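Long-range contacts in alpha-rhamnosidase (Dictyoglomus thermophilum, PDB 6I60), which probably hydrolyses terminal non-reducing alpha-L-rhamnose residues in alpha-L-rhamnosides, as a bacterial glycoside hydrolase: residues S27-E38 / P51-E61; T866-N874 / R885-E893. All blocks are in the same frame, centred on the assembly; numbering follows the deposited sequence.

Contact 1 of 2, residues S27-E38 / P51-E61; sequences SNIYSPFDLKCE and PIFSWKLRHLE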
loop_
_atom_site.group_PDB
_atom_site.type_symbol
_atom_site.label_atom_id
_atom_site.label_comp_id
_atom_site.label_asym_id
_atom_site.label_seq_id
_atom_site.Cartn_x
_atom_site.Cartn_y
_atom_site.Cartn_z
ATOM N N SER A 27 6.637 -32.586 -23.202
ATOM C CA SER A 27 7.668 -31.559 -23.173
ATOM C C SER A 27 7.350 -30.458 -22.174
ATOM O O SER A 27 8.142 -29.520 -22.034
ATOM C CB SER A 27 7.857 -30.955 -24.568
ATOM O OG SER A 27 8.234 -29.594 -24.474
ATOM N N ASN A 28 6.208 -30.546 -21.486
ATOM C CA ASN A 28 5.825 -29.588 -20.449
ATOM C C ASN A 28 6.327 -30.120 -19.109
ATOM O O ASN A 28 5.585 -30.684 -18.303
ATOM C CB ASN A 28 4.317 -29.380 -20.453
ATOM C CG ASN A 28 3.890 -28.193 -19.627
ATOM O OD1 ASN A 28 4.710 -27.553 -18.968
ATOM N ND2 ASN A 28 2.598 -27.889 -19.654
ATOM N N ILE A 29 7.630 -29.934 -18.878
ATOM C CA ILE A 29 8.304 -30.568 -17.748
ATOM C C ILE A 29 8.175 -29.790 -16.447
ATOM O O ILE A 29 8.500 -30.334 -15.381
ATOM C CB ILE A 29 9.798 -30.782 -18.063
ATOM C CG1 ILE A 29 10.583 -29.489 -17.835
ATOM C CG2 ILE A 29 9.980 -31.270 -19.494
ATOM C CD1 ILE A 29 12.080 -29.678 -17.831
ATOM N N TYR A 30 7.712 -28.545 -16.489
ATOM C CA TYR A 30 7.659 -27.690 -15.310
ATOM C C TYR A 30 6.218 -27.552 -14.834
ATOM O O TYR A 30 5.342 -27.133 -15.600
ATOM C CB TYR A 30 8.254 -26.314 -15.606
ATOM C CG TYR A 30 9.749 -26.329 -15.811
ATOM C CD1 TYR A 30 10.597 -26.833 -14.834
ATOM C CD2 TYR A 30 10.313 -25.841 -16.981
ATOM C CE1 TYR A 30 11.965 -26.848 -15.016
ATOM C CE2 TYR A 30 11.680 -25.852 -17.173
ATOM C CZ TYR A 30 12.501 -26.358 -16.188
ATOM O OH TYR A 30 13.864 -26.370 -16.376
ATOM N N SER A 31 5.980 -27.899 -13.574
ATOM C CA SER A 31 4.694 -27.671 -12.941
ATOM C C SER A 31 4.566 -26.209 -12.525
ATOM O O SER A 31 5.566 -25.494 -12.419
ATOM C CB SER A 31 4.540 -28.587 -11.729
ATOM O OG SER A 31 5.143 -28.019 -10.579
ATOM N N PRO A 32 3.341 -25.729 -12.304
ATOM C CA PRO A 32 3.172 -24.352 -11.824
ATOM C C PRO A 32 3.892 -24.135 -10.501
ATOM O O PRO A 32 3.955 -25.026 -9.651
ATOM C CB PRO A 32 1.654 -24.213 -11.670
ATOM C CG PRO A 32 1.091 -25.214 -12.615
ATOM C CD PRO A 32 2.049 -26.368 -12.611
ATOM N N PHE A 33 4.446 -22.937 -10.335
ATOM C CA PHE A 33 5.217 -22.586 -9.153
ATOM C C PHE A 33 4.674 -21.297 -8.552
ATOM O O PHE A 33 3.862 -20.593 -9.159
ATOM C CB PHE A 33 6.712 -22.440 -9.482
ATOM C CG PHE A 33 7.019 -21.320 -10.435
ATOM C CD1 PHE A 33 6.889 -21.499 -11.802
ATOM C CD2 PHE A 33 7.444 -20.086 -9.965
ATOM C CE1 PHE A 33 7.172 -20.469 -12.681
ATOM C CE2 PHE A 33 7.729 -19.054 -10.838
ATOM C CZ PHE A 33 7.592 -19.245 -12.199
ATOM N N ASP A 34 5.147 -20.997 -7.342
ATOM C CA ASP A 34 4.730 -19.812 -6.591
ATOM C C ASP A 34 3.210 -19.766 -6.451
ATOM O O ASP A 34 2.551 -18.781 -6.795
ATOM C CB ASP A 34 5.265 -18.533 -7.238
ATOM C CG ASP A 34 5.198 -17.336 -6.305
ATOM O OD1 ASP A 34 4.821 -17.516 -5.125
ATOM O OD2 ASP A 34 5.513 -16.213 -6.753
ATOM N N LEU A 35 2.653 -20.857 -5.937
ATOM C CA LEU A 35 1.210 -20.976 -5.779
ATOM C C LEU A 35 0.762 -20.155 -4.577
ATOM O O LEU A 35 1.255 -20.351 -3.459
ATOM C CB LEU A 35 0.813 -22.442 -5.622
ATOM C CG LEU A 35 0.625 -23.211 -6.931
ATOM C CD1 LEU A 35 1.962 -23.699 -7.466
ATOM C CD2 LEU A 35 -0.326 -24.373 -6.722
ATOM N N LYS A 36 -0.173 -19.236 -4.803
ATOM C CA LYS A 36 -0.638 -18.319 -3.774
ATOM C C LYS A 36 -2.136 -18.488 -3.573
ATOM O O LYS A 36 -2.898 -18.540 -4.543
ATOM C CB LYS A 36 -0.316 -16.867 -4.147
ATOM C CG LYS A 36 1.133 -16.631 -4.542
ATOM C CD LYS A 36 1.685 -15.361 -3.913
ATOM C CE LYS A 36 2.761 -14.737 -4.790
ATOM N NZ LYS A 36 2.191 -13.751 -5.753
ATOM N N CYS A 37 -2.547 -18.584 -2.313
ATOM C CA CYS A 37 -3.947 -18.499 -1.926
ATOM C C CYS A 37 -4.157 -17.174 -1.209
ATOM O O CYS A 37 -3.419 -16.850 -0.273
ATOM C CB CYS A 37 -4.348 -19.666 -1.024
ATOM S SG CYS A 37 -6.023 -19.533 -0.363
ATOM N N GLU A 38 -5.153 -16.409 -1.658
ATOM C CA GLU A 38 -5.353 -15.035 -1.199
ATOM C C GLU A 38 -4.109 -14.182 -1.443
ATOM O O GLU A 38 -3.798 -13.281 -0.660
ATOM C CB GLU A 38 -5.758 -14.987 0.278
ATOM C CG GLU A 38 -7.208 -15.362 0.537
ATOM C CD GLU A 38 -8.181 -14.458 -0.194
ATOM O OE1 GLU A 38 -8.564 -13.412 0.374
ATOM O OE2 GLU A 38 -8.557 -14.793 -1.338
ATOM N N PRO A 51 -11.884 -18.187 -1.541
ATOM C CA PRO A 51 -10.600 -17.495 -1.706
ATOM C C PRO A 51 -10.138 -17.511 -3.157
ATOM O O PRO A 51 -10.695 -18.190 -4.022
ATOM C CB PRO A 51 -9.647 -18.287 -0.805
ATOM C CG PRO A 51 -10.271 -19.638 -0.689
ATOM C CD PRO A 51 -11.754 -19.410 -0.729
ATOM N N ILE A 52 -9.085 -16.739 -3.414
ATOM C CA ILE A 52 -8.517 -16.589 -4.748
ATOM C C ILE A 52 -7.239 -17.414 -4.837
ATOM O O ILE A 52 -6.371 -17.329 -3.958
ATOM C CB ILE A 52 -8.241 -15.109 -5.069
ATOM C CG1 ILE A 52 -9.523 -14.283 -4.940
ATOM C CG2 ILE A 52 -7.641 -14.967 -6.459
ATOM C CD1 ILE A 52 -10.511 -14.496 -6.070
ATOM N N PHE A 53 -7.122 -18.212 -5.896
ATOM C CA PHE A 53 -5.946 -19.032 -6.150
ATOM C C PHE A 53 -5.192 -18.491 -7.358
ATOM O O PHE A 53 -5.803 -18.010 -8.318
ATOM C CB PHE A 53 -6.332 -20.496 -6.389
ATOM C CG PHE A 53 -6.874 -21.190 -5.171
ATOM C CD1 PHE A 53 -6.019 -21.803 -4.268
ATOM C CD2 PHE A 53 -8.236 -21.231 -4.928
ATOM C CE1 PHE A 53 -6.514 -22.442 -3.146
ATOM C CE2 PHE A 53 -8.738 -21.867 -3.808
ATOM C CZ PHE A 53 -7.875 -22.474 -2.916
ATOM N N SER A 54 -3.865 -18.577 -7.309
ATOM C CA SER A 54 -3.030 -18.063 -8.383
ATOM C C SER A 54 -1.750 -18.880 -8.460
ATOM O O SER A 54 -1.369 -19.567 -7.508
ATOM C CB SER A 54 -2.709 -16.576 -8.182
ATOM O OG SER A 54 -2.512 -16.278 -6.811
ATOM N N TRP A 55 -1.085 -18.793 -9.612
ATOM C CA TRP A 55 0.152 -19.525 -9.847
ATOM C C TRP A 55 0.883 -18.903 -11.026
ATOM O O TRP A 55 0.285 -18.221 -11.862
ATOM C CB TRP A 55 -0.115 -21.010 -10.114
ATOM C CG TRP A 55 -1.083 -21.238 -11.231
ATOM C CD1 TRP A 55 -0.810 -21.233 -12.568
ATOM C CD2 TRP A 55 -2.487 -21.496 -11.109
ATOM N NE1 TRP A 55 -1.956 -21.474 -13.287
ATOM C CE2 TRP A 55 -3.000 -21.639 -12.414
ATOM C CE3 TRP A 55 -3.359 -21.622 -10.024
ATOM C CZ2 TRP A 55 -4.343 -21.903 -12.661
ATOM C CZ3 TRP A 55 -4.689 -21.881 -10.271
ATOM C CH2 TRP A 55 -5.170 -22.021 -11.580
ATOM N N LYS A 56 2.188 -19.157 -11.083
ATOM C CA LYS A 56 3.047 -18.710 -12.169
ATOM C C LYS A 56 3.513 -19.905 -12.991
ATOM O O LYS A 56 3.475 -21.052 -12.536
ATOM C CB LYS A 56 4.255 -17.935 -11.629
ATOM C CG LYS A 56 3.886 -16.696 -10.833
ATOM C CD LYS A 56 5.083 -16.140 -10.078
ATOM C CE LYS A 56 4.725 -14.856 -9.341
ATOM N NZ LYS A 56 4.257 -13.791 -10.273
ATOM N N LEU A 57 3.965 -19.626 -14.212
ATOM C CA LEU A 57 4.299 -20.674 -15.165
ATOM C C LEU A 57 5.704 -20.480 -15.712
ATOM O O LEU A 57 6.224 -19.363 -15.764
ATOM C CB LEU A 57 3.296 -20.710 -16.324
ATOM C CG LEU A 57 1.837 -20.896 -15.911
ATOM C CD1 LEU A 57 0.915 -20.693 -17.099
ATOM C CD2 LEU A 57 1.638 -22.268 -15.292
ATOM N N ARG A 58 6.307 -21.592 -16.131
ATOM C CA ARG A 58 7.644 -21.601 -16.709
ATOM C C ARG A 58 7.727 -22.754 -17.699
ATOM O O ARG A 58 7.291 -23.866 -17.392
ATOM C CB ARG A 58 8.718 -21.745 -15.623
ATOM C CG ARG A 58 10.099 -22.107 -16.150
ATOM C CD ARG A 58 11.155 -21.134 -15.648
ATOM N NE ARG A 58 12.499 -21.707 -15.691
ATOM C CZ ARG A 58 13.551 -21.192 -15.062
ATOM N NH1 ARG A 58 13.421 -20.088 -14.337
ATOM N NH2 ARG A 58 14.736 -21.782 -15.156
ATOM N N HIS A 59 8.280 -22.489 -18.878
ATOM C CA HIS A 59 8.377 -23.492 -19.925
ATOM C C HIS A 59 9.771 -23.467 -20.535
ATOM O O HIS A 59 10.488 -22.466 -20.459
ATOM C CB HIS A 59 7.321 -23.266 -21.016
ATOM C CG HIS A 59 6.957 -24.506 -21.771
ATOM N ND1 HIS A 59 7.648 -24.926 -22.887
ATOM C CD2 HIS A 59 5.974 -25.415 -21.573
ATOM C CE1 HIS A 59 7.106 -26.042 -23.344
ATOM N NE2 HIS A 59 6.088 -26.360 -22.564
ATOM N N LEU A 60 10.145 -24.592 -21.148
ATOM C CA LEU A 60 11.439 -24.672 -21.820
ATOM C C LEU A 60 11.436 -23.879 -23.121
ATOM O O LEU A 60 12.441 -23.252 -23.474
ATOM C CB LEU A 60 11.803 -26.130 -22.093
ATOM C CG LEU A 60 12.100 -27.020 -20.888
ATOM C CD1 LEU A 60 12.141 -28.483 -21.308
ATOM C CD2 LEU A 60 13.406 -26.606 -20.226
ATOM N N GLU A 61 10.320 -23.898 -23.845
ATOM C CA GLU A 61 10.234 -23.269 -25.152
ATOM C C GLU A 61 9.727 -21.834 -25.040
ATOM O O GLU A 61 9.202 -21.405 -24.012
ATOM C CB GLU A 61 9.318 -24.074 -26.074
ATOM C CG GLU A 61 9.467 -25.579 -25.948
ATOM C CD GLU A 61 8.357 -26.327 -26.656
ATOM O OE1 GLU A 61 7.569 -25.676 -27.376
ATOM O OE2 GLU A 61 8.270 -27.564 -26.493
HETATM O O HOH W 1 7.110 -26.708 -18.717
#

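Contact 2 of 2, residues T866-N874 / R885-E893; sequences TIKGEVEIN and RISVPVNSE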
loop_
_atom_site.group_PDB
_atom_site.type_symbol
_atom_site.label_atom_id
_atom_site.label_comp_id
_atom_site.label_asym_id
_atom_site.label_seq_id
_atom_site.Cartn_x
_atom_site.Cartn_y
_atom_site.Cartn_z
ATOM N N THR A 866 5.464 -9.520 -11.859
ATOM C CA THR A 866 4.026 -9.331 -11.974
ATOM C C THR A 866 3.290 -10.609 -11.573
ATOM O O THR A 866 3.874 -11.549 -11.028
ATOM C CB THR A 866 3.665 -8.908 -13.394
ATOM O OG1 THR A 866 3.799 -10.033 -14.272
ATOM C CG2 THR A 866 4.583 -7.785 -13.865
ATOM N N ILE A 867 1.982 -10.647 -11.848
ATOM C CA ILE A 867 1.182 -11.826 -11.541
ATOM C C ILE A 867 1.490 -12.975 -12.493
ATOM O O ILE A 867 1.182 -14.133 -12.185
ATOM C CB ILE A 867 -0.317 -11.464 -11.564
ATOM C CG1 ILE A 867 -1.068 -12.215 -10.464
ATOM C CG2 ILE A 867 -0.931 -11.736 -12.937
ATOM C CD1 ILE A 867 -0.642 -11.823 -9.064
ATOM N N LYS A 868 2.102 -12.688 -13.641
ATOM C CA LYS A 868 2.459 -13.712 -14.611
ATOM C C LYS A 868 3.926 -14.109 -14.544
ATOM O O LYS A 868 4.329 -15.042 -15.247
ATOM C CB LYS A 868 2.124 -13.236 -16.031
ATOM C CG LYS A 868 0.641 -12.998 -16.276
ATOM C CD LYS A 868 0.337 -12.910 -17.762
ATOM C CE LYS A 868 -1.154 -13.052 -18.041
ATOM N NZ LYS A 868 -1.748 -14.220 -17.338
ATOM N N GLY A 869 4.729 -13.433 -13.726
ATOM C CA GLY A 869 6.143 -13.735 -13.635
ATOM C C GLY A 869 7.026 -12.511 -13.767
ATOM O O GLY A 869 6.616 -11.401 -13.415
ATOM N N GLU A 870 8.237 -12.698 -14.282
ATOM C CA GLU A 870 9.206 -11.618 -14.397
ATOM C C GLU A 870 9.039 -10.890 -15.726
ATOM O O GLU A 870 8.976 -11.522 -16.785
ATOM C CB GLU A 870 10.630 -12.161 -14.271
ATOM C CG GLU A 870 11.211 -12.060 -12.874
ATOM C CD GLU A 870 12.719 -11.912 -12.887
ATOM O OE1 GLU A 870 13.358 -12.215 -11.857
ATOM O OE2 GLU A 870 13.264 -11.493 -13.930
ATOM N N VAL A 871 8.968 -9.562 -15.660
ATOM C CA VAL A 871 8.910 -8.696 -16.832
ATOM C C VAL A 871 10.092 -7.739 -16.761
ATOM O O VAL A 871 10.299 -7.079 -15.735
ATOM C CB VAL A 871 7.581 -7.921 -16.907
ATOM C CG1 VAL A 871 7.560 -7.017 -18.131
ATOM C CG2 VAL A 871 6.401 -8.883 -16.926
ATOM N N GLU A 872 10.864 -7.661 -17.844
ATOM C CA GLU A 872 12.094 -6.881 -17.845
ATOM C C GLU A 872 12.233 -6.116 -19.154
ATOM O O GLU A 872 11.835 -6.595 -20.218
ATOM C CB GLU A 872 13.322 -7.777 -17.633
ATOM C CG GLU A 872 14.584 -7.027 -17.240
ATOM C CD GLU A 872 15.712 -7.957 -16.845
ATOM O OE1 GLU A 872 15.741 -8.394 -15.675
ATOM O OE2 GLU A 872 16.570 -8.251 -17.705
ATOM N N ILE A 873 12.806 -4.917 -19.059
ATOM C CA ILE A 873 13.147 -4.106 -20.224
ATOM C C ILE A 873 14.502 -3.456 -19.974
ATOM O O ILE A 873 14.765 -2.953 -18.877
ATOM C CB ILE A 873 12.073 -3.040 -20.526
ATOM C CG1 ILE A 873 12.452 -2.239 -21.774
ATOM C CG2 ILE A 873 11.858 -2.118 -19.331
ATOM C CD1 ILE A 873 11.275 -1.888 -22.658
ATOM N N ASN A 874 15.370 -3.494 -20.981
ATOM C CA ASN A 874 16.680 -2.861 -20.926
ATOM C C ASN A 874 16.955 -2.218 -22.273
ATOM O O ASN A 874 16.655 -2.809 -23.314
ATOM C CB ASN A 874 17.800 -3.864 -20.609
ATOM C CG ASN A 874 17.491 -4.735 -19.410
ATOM O OD1 ASN A 874 17.951 -4.466 -18.303
ATOM N ND2 ASN A 874 16.726 -5.798 -19.628
ATOM N N ARG A 885 16.839 -5.234 -24.646
ATOM C CA ARG A 885 16.676 -6.603 -24.171
ATOM C C ARG A 885 15.416 -6.680 -23.325
ATOM O O ARG A 885 15.300 -5.977 -22.317
ATOM C CB ARG A 885 17.890 -7.065 -23.361
ATOM C CG ARG A 885 17.820 -8.521 -22.937
ATOM C CD ARG A 885 18.840 -8.840 -21.859
ATOM N NE ARG A 885 19.063 -10.277 -21.729
ATOM C CZ ARG A 885 18.466 -11.049 -20.827
ATOM N NH1 ARG A 885 17.603 -10.522 -19.968
ATOM N NH2 ARG A 885 18.733 -12.347 -20.784
ATOM N N ILE A 886 14.478 -7.534 -23.732
ATOM C CA ILE A 886 13.210 -7.680 -23.032
ATOM C C ILE A 886 13.067 -9.117 -22.550
ATOM O O ILE A 886 13.745 -10.033 -23.023
ATOM C CB ILE A 886 12.006 -7.284 -23.912
ATOM C CG1 ILE A 886 11.817 -8.296 -25.044
ATOM C CG2 ILE A 886 12.186 -5.878 -24.465
ATOM C CD1 ILE A 886 10.431 -8.277 -25.655
ATOM N N SER A 887 12.167 -9.302 -21.587
ATOM C CA SER A 887 11.859 -10.620 -21.048
ATOM C C SER A 887 10.355 -10.720 -20.851
ATOM O O SER A 887 9.761 -9.890 -20.156
ATOM C CB SER A 887 12.597 -10.865 -19.730
ATOM O OG SER A 887 13.938 -11.254 -19.971
ATOM N N VAL A 888 9.744 -11.727 -21.469
ATOM C CA VAL A 888 8.308 -11.954 -21.394
ATOM C C VAL A 888 8.088 -13.311 -20.722
ATOM O O VAL A 888 8.647 -14.305 -21.183
ATOM C CB VAL A 888 7.630 -11.928 -22.773
ATOM C CG1 VAL A 888 6.114 -11.941 -22.625
ATOM C CG2 VAL A 888 8.091 -10.712 -23.565
ATOM N N PRO A 889 7.294 -13.391 -19.661
ATOM C CA PRO A 889 7.026 -14.687 -19.030
ATOM C C PRO A 889 6.012 -15.487 -19.839
ATOM O O PRO A 889 5.396 -14.998 -20.786
ATOM C CB PRO A 889 6.467 -14.295 -17.661
ATOM C CG PRO A 889 5.783 -12.990 -17.910
ATOM C CD PRO A 889 6.550 -12.292 -19.015
ATOM N N VAL A 890 5.849 -16.748 -19.438
ATOM C CA VAL A 890 4.916 -17.636 -20.122
ATOM C C VAL A 890 3.476 -17.190 -19.846
ATOM O O VAL A 890 3.161 -16.651 -18.776
ATOM C CB VAL A 890 5.145 -19.096 -19.688
ATOM C CG1 VAL A 890 4.506 -20.058 -20.667
ATOM C CG2 VAL A 890 6.636 -19.400 -19.575
ATOM N N ASN A 891 2.597 -17.417 -20.831
ATOM C CA ASN A 891 1.202 -16.952 -20.816
ATOM C C ASN A 891 1.124 -15.431 -20.944
ATOM O O ASN A 891 0.264 -14.785 -20.345
ATOM C CB ASN A 891 0.444 -17.427 -19.571
ATOM C CG ASN A 891 -1.040 -17.582 -19.821
ATOM O OD1 ASN A 891 -1.451 -18.302 -20.732
ATOM N ND2 ASN A 891 -1.854 -16.909 -19.017
ATOM N N SER A 892 2.018 -14.856 -21.744
ATOM C CA SER A 892 2.013 -13.424 -22.005
ATOM C C SER A 892 2.655 -13.176 -23.362
ATOM O O SER A 892 3.452 -13.983 -23.849
ATOM C CB SER A 892 2.751 -12.648 -20.911
ATOM O OG SER A 892 3.100 -11.353 -21.361
ATOM N N GLU A 893 2.294 -12.050 -23.971
ATOM C CA GLU A 893 2.833 -11.662 -25.265
ATOM C C GLU A 893 3.426 -10.263 -25.174
ATOM O O GLU A 893 2.974 -9.427 -24.386
ATOM C CB GLU A 893 1.760 -11.714 -26.366
ATOM C CG GLU A 893 0.720 -10.608 -26.291
ATOM C CD GLU A 893 -0.438 -10.833 -27.245
ATOM O OE1 GLU A 893 -1.467 -11.398 -26.814
ATOM O OE2 GLU A 893 -0.320 -10.447 -28.429
#

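Contact 1 of 2, residues S27-E38 / P51-E61
A beta bulge, its extra residue on the 27-38 side, marks this antiparallel pairing, in which Phe33 bonds with Lys56 and Lys36 with Ser54. Lys56 N donates to Phe33 O (2.9 Å). Beyond the bulge, Lys36 O takes two donors: Ser54 N at 2.9 Å and, from above the carbonyl plane, Ser54 OG at 3.2 Å. The Phe33 ring folds back over the partner strand because CG sits between the backbone N and the carbonyl carbon (chi1 64°). Lys56 CB lies over one face of this ring, 3.9 Å from its centroid, a CH-pi contact. Strand 35-37 is an outer strand and 52-56 the middle one of a three-stranded sheet in the N-terminal immunoglobulin-like domain. Its inner side carries Leu35, Cys37 and Phe53, which pack toward Trp115 and Phe135. Cys37 SG approaches the Phe53 ring obliquely, 4.5 Å from the centroid. At one end, the bent Glu38 chain brings OE2 to Ile52 N (2.9 Å), while OE1 forms a salt bridge with Arg528. At the other end, Tyr30 CE2 touches Leu60 CD2 at 3.6 Å. A water bridges Asn28 OD1, Tyr30 N and Arg58 O; Asn28 ND2 donates to Gln125 O. Ser27 OG donates to Glu61 OE2 at 2.9 Å.

Contact 2 of 2, residues T866-N874 / R885-E893
Strands 869-874 and 885-888 run antiparallel, at 168° and 4.6 Å between their axes at closest approach. They are the arms of a beta hairpin in the C-terminal domain, at the middle of an antiparallel sheet. Glu872 with Ser887 and Asn874 with Arg885 are hydrogen-bonded pairs; Ile873 and Ile886 form the non-hydrogen-bonded pair between them. The two isoleucines lie on the face that packs on Phe849. Glu872, Asn874, Arg885 and Ser887 occupy the other face. Toward the far end the strands part, and Pro889 fills the place of a bonding partner. Its CB packs on Lys868 O at 3.3 Å, and its CD meets Val871 CG2 at 4.0 Å. The Lys868 chain crosses that of Asn891 at a slant, its CD packing 4.0 Å from Ser892 CB. Lys868 NZ and Asn891 ND2 both donate to Gln98 OE1, and Asn891 OD1 accepts from Gln66 N. On the polar face, the extended Arg885 chain carries NH1 to Glu872 OE2 (3.4 Å), a salt bridge with carboxylate and guanidinium planes 43° apart. Asn874 ND2 also holds Glu872 OE2, at 3.1 Å. Arg885 O is gripped twice, by Asn874 N and, from the opposite face of its plane, by Asn874 ND2 at 3.0 Å.

Overall arrangement
The two contacts come in series along the chain: contact 1 near the N-terminus, contact 2 near the C-terminus. They belong to different domains and different sheets, yet their centres are about 14 Å apart. They therefore mark a place where the N-terminal immunoglobulin-like domain rests on the C-terminal beta domain. His59 of contact 1 packs on Val890 of contact 2. Two glutamines of the N-terminal domain complete the join. Gln98, which holds the backbone O of Trp55, is the same residue that contact 2 uses; Gln66 likewise serves both, through Trp55 NE1 in contact 1. Contact 1 also reaches the helical domain through Arg528, on helix 524-535. Parts of the chain far apart in sequence thus pack together on one side of the chain's centre.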